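Local coordinates for protein anaerobically-induced outer membrane porin OprE (Pseudomonas aeruginosa, PDB 4FRX) that probably works as an outer-membrane porin, a beta-barrel channel that lets small solutes cross the membrane, at residues K111-S115 with N116-R120; Y133-R137 with L138-T142; Y348-A351 with T352-V355; T372-G375 with D376-E379. All blocks are in the same frame, centred on the assembly; numbering follows the deposited sequence.

Contact 1 of 4, residues K111-S115 with N116-R120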
# COMPACT_ATOMS: atom_id res chain seq x y z
N LYS A 111 10.97 -6.20 20.17
CA LYS A 111 12.04 -6.38 19.19
C LYS A 111 13.34 -6.91 19.79
O LYS A 111 13.66 -6.65 20.95
CB LYS A 111 12.30 -5.10 18.40
CG LYS A 111 12.95 -4.00 19.21
CD LYS A 111 12.82 -2.65 18.51
CE LYS A 111 13.36 -1.52 19.37
NZ LYS A 111 13.44 -0.23 18.63
N ALA A 112 14.08 -7.66 18.99
CA ALA A 112 15.39 -8.14 19.38
C ALA A 112 16.32 -7.91 18.21
O ALA A 112 15.89 -7.94 17.06
CB ALA A 112 15.34 -9.61 19.75
N LYS A 113 17.59 -7.67 18.49
CA LYS A 113 18.54 -7.44 17.41
C LYS A 113 19.90 -8.02 17.72
O LYS A 113 20.37 -7.93 18.85
CB LYS A 113 18.65 -5.94 17.15
CG LYS A 113 19.49 -5.56 15.93
CD LYS A 113 19.07 -4.16 15.48
CE LYS A 113 19.94 -3.64 14.35
NZ LYS A 113 19.57 -2.23 14.00
N VAL A 114 20.50 -8.65 16.71
CA VAL A 114 21.88 -9.08 16.76
C VAL A 114 22.54 -8.54 15.50
O VAL A 114 22.10 -8.83 14.38
CB VAL A 114 22.01 -10.60 16.75
CG1 VAL A 114 23.48 -11.00 16.94
CG2 VAL A 114 21.13 -11.23 17.82
N SER A 115 23.59 -7.73 15.69
CA SER A 115 24.29 -7.08 14.59
C SER A 115 23.31 -6.23 13.77
O SER A 115 22.76 -5.25 14.28
CB SER A 115 25.02 -8.12 13.72
OG SER A 115 25.99 -7.49 12.89
N ASN A 116 23.09 -6.60 12.51
CA ASN A 116 22.15 -5.88 11.65
C ASN A 116 20.96 -6.75 11.26
O ASN A 116 20.41 -6.61 10.17
CB ASN A 116 22.85 -5.37 10.38
CG ASN A 116 23.91 -4.33 10.69
OD1 ASN A 116 23.59 -3.20 11.05
ND2 ASN A 116 25.17 -4.71 10.56
N THR A 117 20.58 -7.63 12.17
CA THR A 117 19.46 -8.53 11.99
C THR A 117 18.46 -8.31 13.11
O THR A 117 18.76 -8.56 14.27
CB THR A 117 19.91 -9.99 12.02
OG1 THR A 117 20.84 -10.22 10.94
CG2 THR A 117 18.72 -10.93 11.89
N GLU A 118 17.26 -7.86 12.75
CA GLU A 118 16.26 -7.50 13.76
C GLU A 118 15.01 -8.38 13.65
O GLU A 118 14.53 -8.64 12.55
CB GLU A 118 15.90 -6.02 13.63
CG GLU A 118 14.94 -5.51 14.70
CD GLU A 118 14.55 -4.06 14.46
OE1 GLU A 118 15.08 -3.45 13.50
OE2 GLU A 118 13.71 -3.52 15.21
N PHE A 119 14.53 -8.85 14.80
CA PHE A 119 13.28 -9.59 14.90
C PHE A 119 12.23 -8.69 15.53
O PHE A 119 12.51 -8.02 16.52
CB PHE A 119 13.45 -10.83 15.77
CG PHE A 119 12.17 -11.60 15.99
CD1 PHE A 119 11.47 -12.12 14.91
CD2 PHE A 119 11.67 -11.80 17.27
CE1 PHE A 119 10.29 -12.84 15.10
CE2 PHE A 119 10.49 -12.51 17.46
CZ PHE A 119 9.80 -13.03 16.38
N ARG A 120 11.04 -8.65 14.95
CA ARG A 120 9.97 -7.80 15.47
C ARG A 120 8.73 -8.64 15.66
O ARG A 120 8.36 -9.41 14.79
CB ARG A 120 9.66 -6.64 14.51
CG ARG A 120 10.72 -5.59 14.50
CD ARG A 120 10.51 -4.57 13.39
NE ARG A 120 9.53 -3.55 13.74
CZ ARG A 120 9.77 -2.58 14.62
NH1 ARG A 120 10.95 -2.53 15.24
NH2 ARG A 120 8.84 -1.67 14.89
O HOH W 1 14.24 -0.73 15.87
O HOH W 2 21.05 -2.57 11.60
O HOH W 3 17.21 -2.31 13.39
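Two polar partners grip Glu118 OE2, the guanidinium of Arg120 and a bridging water, while Lys111 CD packs beside it. Arg120 NH1 makes a salt bridge to Glu118 OE2 at 2.9 Å; the oxygen lies in the guanidinium plane, whereas the nitrogen comes in from above the carboxylate plane. From the partner strand, Lys111 brings its CD to 3.5 Å from Glu118 OE2, and its NZ reaches that same oxygen through the water, which accepts from the lysine and donates to the carboxylate. With chi1 at 71° and an extended chain beyond CG, Lys111 runs alongside Arg120, pointing the same way, its CD 3.8 Å from Arg120 NH1. Asp63 holds both cations from outside the hairpin, so two acids probably offset their like charges. On the same face Lys113 crosses Glu118 at a slant, with Lys113 CD 4.1 Å from Glu118 CB, while a water links its NZ to Asn116 OD1.

The backbone beneath is a two-residue beta hairpin. Ala112 and Phe119 exchange two hydrogen bonds, and Val114 and Thr117 do likewise, with Thr117 N 2.9 Å from Val114 O. At the turn, Asp152 takes Ser115 OG, Asn116 N and Thr117 OG1. Strand 102-114 pairs onward with strand 59-71, and strand 117-121 with strand 142-150, which makes this hairpin a continuous piece of the antiparallel barrel wall.

Contact 2 of 4, residues Y133-R137 with L138-T142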
# COMPACT_ATOMS: atom_id res chain seq x y z
N TYR A 133 1.25 -1.71 3.68
CA TYR A 133 0.10 -1.18 4.39
C TYR A 133 -0.47 0.04 3.68
O TYR A 133 0.27 0.84 3.10
CB TYR A 133 0.46 -0.86 5.83
CG TYR A 133 1.34 0.36 6.03
CD1 TYR A 133 2.72 0.29 5.83
CD2 TYR A 133 0.79 1.56 6.46
CE1 TYR A 133 3.51 1.41 6.04
CE2 TYR A 133 1.58 2.68 6.67
CZ TYR A 133 2.94 2.59 6.46
OH TYR A 133 3.72 3.70 6.67
N ASN A 134 -1.78 0.17 3.74
CA ASN A 134 -2.45 1.34 3.19
C ASN A 134 -2.45 2.49 4.18
O ASN A 134 -2.57 2.29 5.39
CB ASN A 134 -3.89 0.99 2.80
CG ASN A 134 -4.60 2.15 2.15
OD1 ASN A 134 -5.27 2.94 2.83
ND2 ASN A 134 -4.43 2.29 0.84
N ASP A 135 -2.29 3.71 3.67
CA ASP A 135 -2.38 4.90 4.50
C ASP A 135 -3.05 6.01 3.70
O ASP A 135 -2.57 7.15 3.67
CB ASP A 135 -0.98 5.32 4.95
CG ASP A 135 -1.00 6.33 6.08
OD1 ASP A 135 -2.07 6.51 6.71
OD2 ASP A 135 0.06 6.94 6.33
N GLY A 136 -4.15 5.66 3.05
CA GLY A 136 -4.85 6.58 2.17
C GLY A 136 -5.91 7.44 2.84
O GLY A 136 -6.59 8.21 2.16
N ARG A 137 -6.06 7.32 4.16
CA ARG A 137 -7.08 8.10 4.85
C ARG A 137 -6.48 8.82 6.05
O ARG A 137 -5.45 9.48 5.91
CB ARG A 137 -8.30 7.25 5.24
CG ARG A 137 -9.07 6.65 4.02
CD ARG A 137 -9.69 7.73 3.12
NE ARG A 137 -10.48 7.14 2.03
CZ ARG A 137 -10.00 6.83 0.82
NH1 ARG A 137 -8.72 7.05 0.54
NH2 ARG A 137 -10.79 6.30 -0.11
N LEU A 138 -7.10 8.68 7.22
CA LEU A 138 -6.66 9.46 8.39
C LEU A 138 -5.58 8.76 9.21
O LEU A 138 -4.58 9.39 9.60
CB LEU A 138 -7.86 9.78 9.30
CG LEU A 138 -7.63 10.71 10.49
CD1 LEU A 138 -7.13 12.07 10.01
CD2 LEU A 138 -8.90 10.87 11.33
N LEU A 139 -5.79 7.48 9.47
CA LEU A 139 -4.86 6.69 10.26
C LEU A 139 -4.46 5.47 9.43
O LEU A 139 -5.27 4.96 8.66
CB LEU A 139 -5.49 6.26 11.60
CG LEU A 139 -6.00 7.38 12.52
CD1 LEU A 139 -6.70 6.83 13.75
CD2 LEU A 139 -4.84 8.27 12.95
N PRO A 140 -3.21 5.02 9.56
CA PRO A 140 -2.71 3.92 8.73
C PRO A 140 -3.19 2.53 9.13
O PRO A 140 -3.58 2.28 10.29
CB PRO A 140 -1.20 4.01 8.94
CG PRO A 140 -1.05 4.63 10.31
CD PRO A 140 -2.16 5.63 10.38
N VAL A 141 -3.17 1.64 8.15
CA VAL A 141 -3.34 0.22 8.39
C VAL A 141 -2.14 -0.29 9.18
O VAL A 141 -1.02 0.16 8.96
CB VAL A 141 -3.44 -0.57 7.06
CG1 VAL A 141 -3.33 -2.09 7.29
CG2 VAL A 141 -4.73 -0.22 6.30
N THR A 142 -2.38 -1.22 10.10
CA THR A 142 -1.30 -1.97 10.73
C THR A 142 -1.58 -3.46 10.63
O THR A 142 -2.72 -3.88 10.46
CB THR A 142 -1.12 -1.58 12.23
OG1 THR A 142 -2.27 -1.95 12.98
CG2 THR A 142 -0.88 -0.06 12.37
O HOH W 4 -4.92 5.97 6.24
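Tyr133 and Pro140 lie side by side, both pointing the same way, with Tyr133 CE2 3.8 Å from Pro140 CB. A chi1 of 73° tucks the tyrosine ring back over its own main chain and turns it across to the returning limb; its CD2 comes within 3.4 Å of Val141 O. Asp135 takes a similar course along Pro140, and its OD1 lies 3.3 Å from Pro140 CA, so the proline meets an aromatic ring and a carboxylate at once. Asn134 faces Val141 in a different manner: Val141 CG2 rests 3.8 Å from Asn134 CB, and the backbones are joined by a nearly linear bond from Val141 N to Asn134 O at 2.9 Å.

Polar groups hold the bend itself. A single water accepts from Arg137 N and donates to both Asp135 OD1 and Leu139 O, tying the two limbs together, and Asp135 OD1 has a second, charged partner in Arg20. Asn134 OD1 takes the N-H of Gly136 at 2.9 Å, an Asx turn, the donor standing well above the amide plane. Arg137 NH1 folds back to the preceding Gly136 O.

The loop lies near the centre of the chain, consistent with a barrel loop folded into the channel. Leu138 packs on Phe22 of strand 17-28, Leu139 and Pro140 on Leu67 of strand 59-71, and Tyr133 on Gln125 and Lys127 of strand 123-128, before the chain enters strand 142-150.

Contact 3 of 4, residues Y348-A351 with T352-V355. With C8E ((hydroxyethyloxy)tri(ethyloxy)octane), chain E.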
# COMPACT_ATOMS: atom_id res chain seq x y z
N TYR A 348 6.55 18.08 -12.00
CA TYR A 348 7.47 19.22 -11.96
C TYR A 348 7.80 19.59 -10.53
O TYR A 348 6.90 19.76 -9.70
CB TYR A 348 6.91 20.44 -12.68
CG TYR A 348 7.96 21.52 -12.87
CD1 TYR A 348 9.03 21.32 -13.73
CD2 TYR A 348 7.89 22.72 -12.18
CE1 TYR A 348 9.99 22.28 -13.92
CE2 TYR A 348 8.87 23.70 -12.35
CZ TYR A 348 9.92 23.47 -13.24
OH TYR A 348 10.90 24.40 -13.44
N ASP A 349 9.10 19.69 -10.25
CA ASP A 349 9.60 20.13 -8.95
C ASP A 349 9.97 21.60 -9.05
O ASP A 349 10.90 21.97 -9.77
CB ASP A 349 10.84 19.31 -8.58
CG ASP A 349 11.40 19.66 -7.20
OD1 ASP A 349 11.11 20.76 -6.67
OD2 ASP A 349 12.15 18.84 -6.64
N PHE A 350 9.24 22.46 -8.34
CA PHE A 350 9.43 23.90 -8.50
C PHE A 350 10.67 24.45 -7.79
O PHE A 350 10.92 25.66 -7.83
CB PHE A 350 8.20 24.66 -8.05
CG PHE A 350 7.04 24.53 -8.98
CD1 PHE A 350 6.19 23.43 -8.91
CD2 PHE A 350 6.78 25.52 -9.92
CE1 PHE A 350 5.12 23.33 -9.76
CE2 PHE A 350 5.70 25.41 -10.77
CZ PHE A 350 4.87 24.32 -10.69
N ALA A 351 11.45 23.58 -7.15
CA ALA A 351 12.70 23.99 -6.53
C ALA A 351 13.66 24.54 -7.56
O ALA A 351 14.40 25.50 -7.30
CB ALA A 351 13.34 22.82 -5.78
N THR A 352 13.65 23.96 -8.75
CA THR A 352 14.60 24.35 -9.80
C THR A 352 14.32 25.77 -10.31
O THR A 352 15.17 26.36 -10.98
CB THR A 352 14.54 23.38 -10.99
OG1 THR A 352 13.50 23.79 -11.89
CG2 THR A 352 14.26 21.97 -10.50
N VAL A 353 13.15 26.30 -9.97
CA VAL A 353 12.71 27.58 -10.50
C VAL A 353 12.51 28.61 -9.38
O VAL A 353 12.11 29.75 -9.63
CB VAL A 353 11.46 27.38 -11.41
CG1 VAL A 353 10.15 27.76 -10.71
CG2 VAL A 353 11.62 28.12 -12.73
N GLY A 354 12.82 28.22 -8.14
CA GLY A 354 12.83 29.16 -7.04
C GLY A 354 11.78 28.98 -5.96
O GLY A 354 11.69 29.78 -5.03
N VAL A 355 10.96 27.94 -6.09
CA VAL A 355 9.92 27.66 -5.10
C VAL A 355 10.11 26.28 -4.47
O VAL A 355 9.31 25.37 -4.70
CB VAL A 355 8.51 27.73 -5.72
CG1 VAL A 355 7.44 27.92 -4.64
CG2 VAL A 355 8.44 28.86 -6.73
C1 C8E E . 6.68 24.94 -16.67
C2 C8E E . 6.47 23.82 -15.66
C3 C8E E . 5.19 24.04 -14.85
C4 C8E E . 4.46 22.72 -14.63
C5 C8E E . 2.95 22.91 -14.72
C6 C8E E . 2.34 22.88 -13.33
C7 C8E E . 0.88 23.32 -13.34
C8 C8E E . 0.17 22.79 -12.11
O9 C8E E . -0.66 23.78 -11.55
C10 C8E E . -2.02 23.55 -11.83
C11 C8E E . -2.85 23.97 -10.62
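Hydrogen bonds first: Phe350 O accepts two backbone N-H groups, from Val355 N at 2.9 Å and from Val353 N at 3.2 Å, which arrive from opposite faces of its carbonyl plane. Gly354 N adds a longer bond to Ala351 O. Asp349 OD1 accepts from Ala351 N at 2.9 Å, an Asx turn at the start of the bend.

Apolar contacts come next. Val353 CG1 lies at the edge of the Phe350 ring, 4.1 Å from CD2, and Val355 CB packs 3.9 Å from Phe350 CB.

Among the aromatic groups, Tyr348 has CG trans to its backbone N (chi1 -169°), which carries the ring toward residues 352-353, where its OH makes a van der Waals touch on Val353 CB at 3.6 Å. Tyr348 turns its edge to the Phe350 ring, CD2 standing over that ring's centre. The octyl tail of the detergent lies over a face of Tyr348 and reaches the Phe350 edge; this tail against the aromatic pair is consistent with the membrane-facing surface of a porin. The paired bonds from Val355 N to Phe350 O and Gly354 N to Ala351 O, with Gly354 at positive phi (113°), form a Schellman motif that closes the short 3-10 segment after strand 340-349.

Contact 4 of 4, residues T372-G375 with D376-E379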
# COMPACT_ATOMS: atom_id res chain seq x y z
N THR A 372 -15.48 -9.54 -18.61
CA THR A 372 -16.68 -9.38 -17.79
C THR A 372 -17.81 -10.16 -18.42
O THR A 372 -17.69 -10.65 -19.55
CB THR A 372 -17.19 -7.90 -17.68
OG1 THR A 372 -17.87 -7.52 -18.89
CG2 THR A 372 -16.08 -6.90 -17.35
N ALA A 373 -18.91 -10.27 -17.69
CA ALA A 373 -20.08 -10.97 -18.19
C ALA A 373 -20.68 -10.25 -19.39
O ALA A 373 -21.46 -10.84 -20.15
CB ALA A 373 -21.11 -11.11 -17.09
N ARG A 374 -20.33 -8.97 -19.55
CA ARG A 374 -20.81 -8.14 -20.65
C ARG A 374 -19.82 -8.05 -21.82
O ARG A 374 -20.01 -7.24 -22.73
CB ARG A 374 -21.12 -6.72 -20.16
CG ARG A 374 -22.41 -6.59 -19.33
CD ARG A 374 -22.54 -5.21 -18.70
NE ARG A 374 -23.74 -5.10 -17.87
CZ ARG A 374 -23.81 -5.50 -16.60
NH1 ARG A 374 -22.75 -6.05 -16.02
NH2 ARG A 374 -24.94 -5.36 -15.92
N GLY A 375 -18.78 -8.88 -21.78
CA GLY A 375 -17.74 -8.81 -22.79
C GLY A 375 -16.59 -7.94 -22.31
O GLY A 375 -16.50 -7.66 -21.11
N ASP A 376 -15.72 -7.53 -23.23
CA ASP A 376 -14.57 -6.70 -22.87
C ASP A 376 -14.98 -5.28 -22.45
O ASP A 376 -15.81 -4.63 -23.10
CB ASP A 376 -13.56 -6.65 -24.02
CG ASP A 376 -12.71 -7.92 -24.12
OD1 ASP A 376 -12.95 -8.85 -23.32
OD2 ASP A 376 -11.80 -7.98 -24.98
N GLN A 377 -14.44 -4.81 -21.33
CA GLN A 377 -14.75 -3.47 -20.83
C GLN A 377 -13.50 -2.61 -20.64
O GLN A 377 -12.37 -3.12 -20.63
CB GLN A 377 -15.52 -3.57 -19.51
CG GLN A 377 -17.03 -3.27 -19.62
CD GLN A 377 -17.85 -4.31 -20.38
OE1 GLN A 377 -17.36 -5.37 -20.72
NE2 GLN A 377 -19.11 -3.99 -20.63
N SER A 378 -13.70 -1.31 -20.49
CA SER A 378 -12.59 -0.39 -20.29
C SER A 378 -12.84 0.59 -19.15
O SER A 378 -13.96 0.71 -18.66
CB SER A 378 -12.31 0.38 -21.60
OG SER A 378 -13.43 1.15 -21.98
N GLU A 379 -11.79 1.29 -18.74
CA GLU A 379 -11.89 2.28 -17.68
C GLU A 379 -10.67 3.20 -17.75
O GLU A 379 -9.64 2.83 -18.33
CB GLU A 379 -11.97 1.62 -16.30
CG GLU A 379 -10.73 0.80 -15.91
CD GLU A 379 -10.94 -0.05 -14.68
OE1 GLU A 379 -9.97 -0.70 -14.23
OE2 GLU A 379 -12.07 -0.11 -14.15
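Thr372 meets Gln377 across the turn, and its side chain is the one to follow. At CB the chain forks: chi1 of 77° swings OG1 in over the turn's own backbone and sends CG2 out toward the incoming strand. The CG2 methyl packs 4.0 Å from Gln377 CB. OG1 does the polar work: it accepts from Arg374 N at 2.9 Å and donates to Gly375 O at 2.6 Å, meeting that oxygen in the carbonyl plane on a lone pair. The hydroxyl is thus fixed in rotation by its two backbone partners, and Gln377 CD comes up to 3.5 Å from the same OG1.

The bond from Arg374 N makes this an ST turn, superimposed on a type I beta turn that runs from Thr372 to Gly375 and is closed by Gly375 N bonding to Thr372 O at 3.0 Å. It forms part of the connection of a beta hairpin between strands 358-370 and 377-389, and Gln377 is already backbone-bonded to Ile370. Gly375 takes a positive phi (95°) at the end of the turn.

Gln377 crosses Thr372 at about a right angle. Its chain bends at chi2 (69°), which brings the amide group back over the turn: CD stands 3.7 Å from Gly375 O, and the amide as a whole lies near Arg374 CB, its O and N assignment being doubtful. Arg374 then runs extended from CG to NE, leading its guanidinium away. Asp376 CB leads away from the turn, and its OD1 forms a salt bridge with Lys371 NZ.

From the N terminus, contact 1 comes first, closing the tight turn between strands 102-114 and 117-121. The chain then continues along the barrel wall through strand 123-128 before contact 2 closes the loop at 133-142, which leads into strand 142-150; the two centres are about 25 Å apart. Much later contact 3 shapes the turn between strands 340-349 and 358-370, and contact 4 follows directly at the far end of strand 358-370 and runs into the start of strand 377-389. All four are in series, so none nests within or crosses another. Contacts 1 and 4, with centres about 49 Å apart, lie on opposite sides of the chain's centre, whereas contact 2 sits close to it.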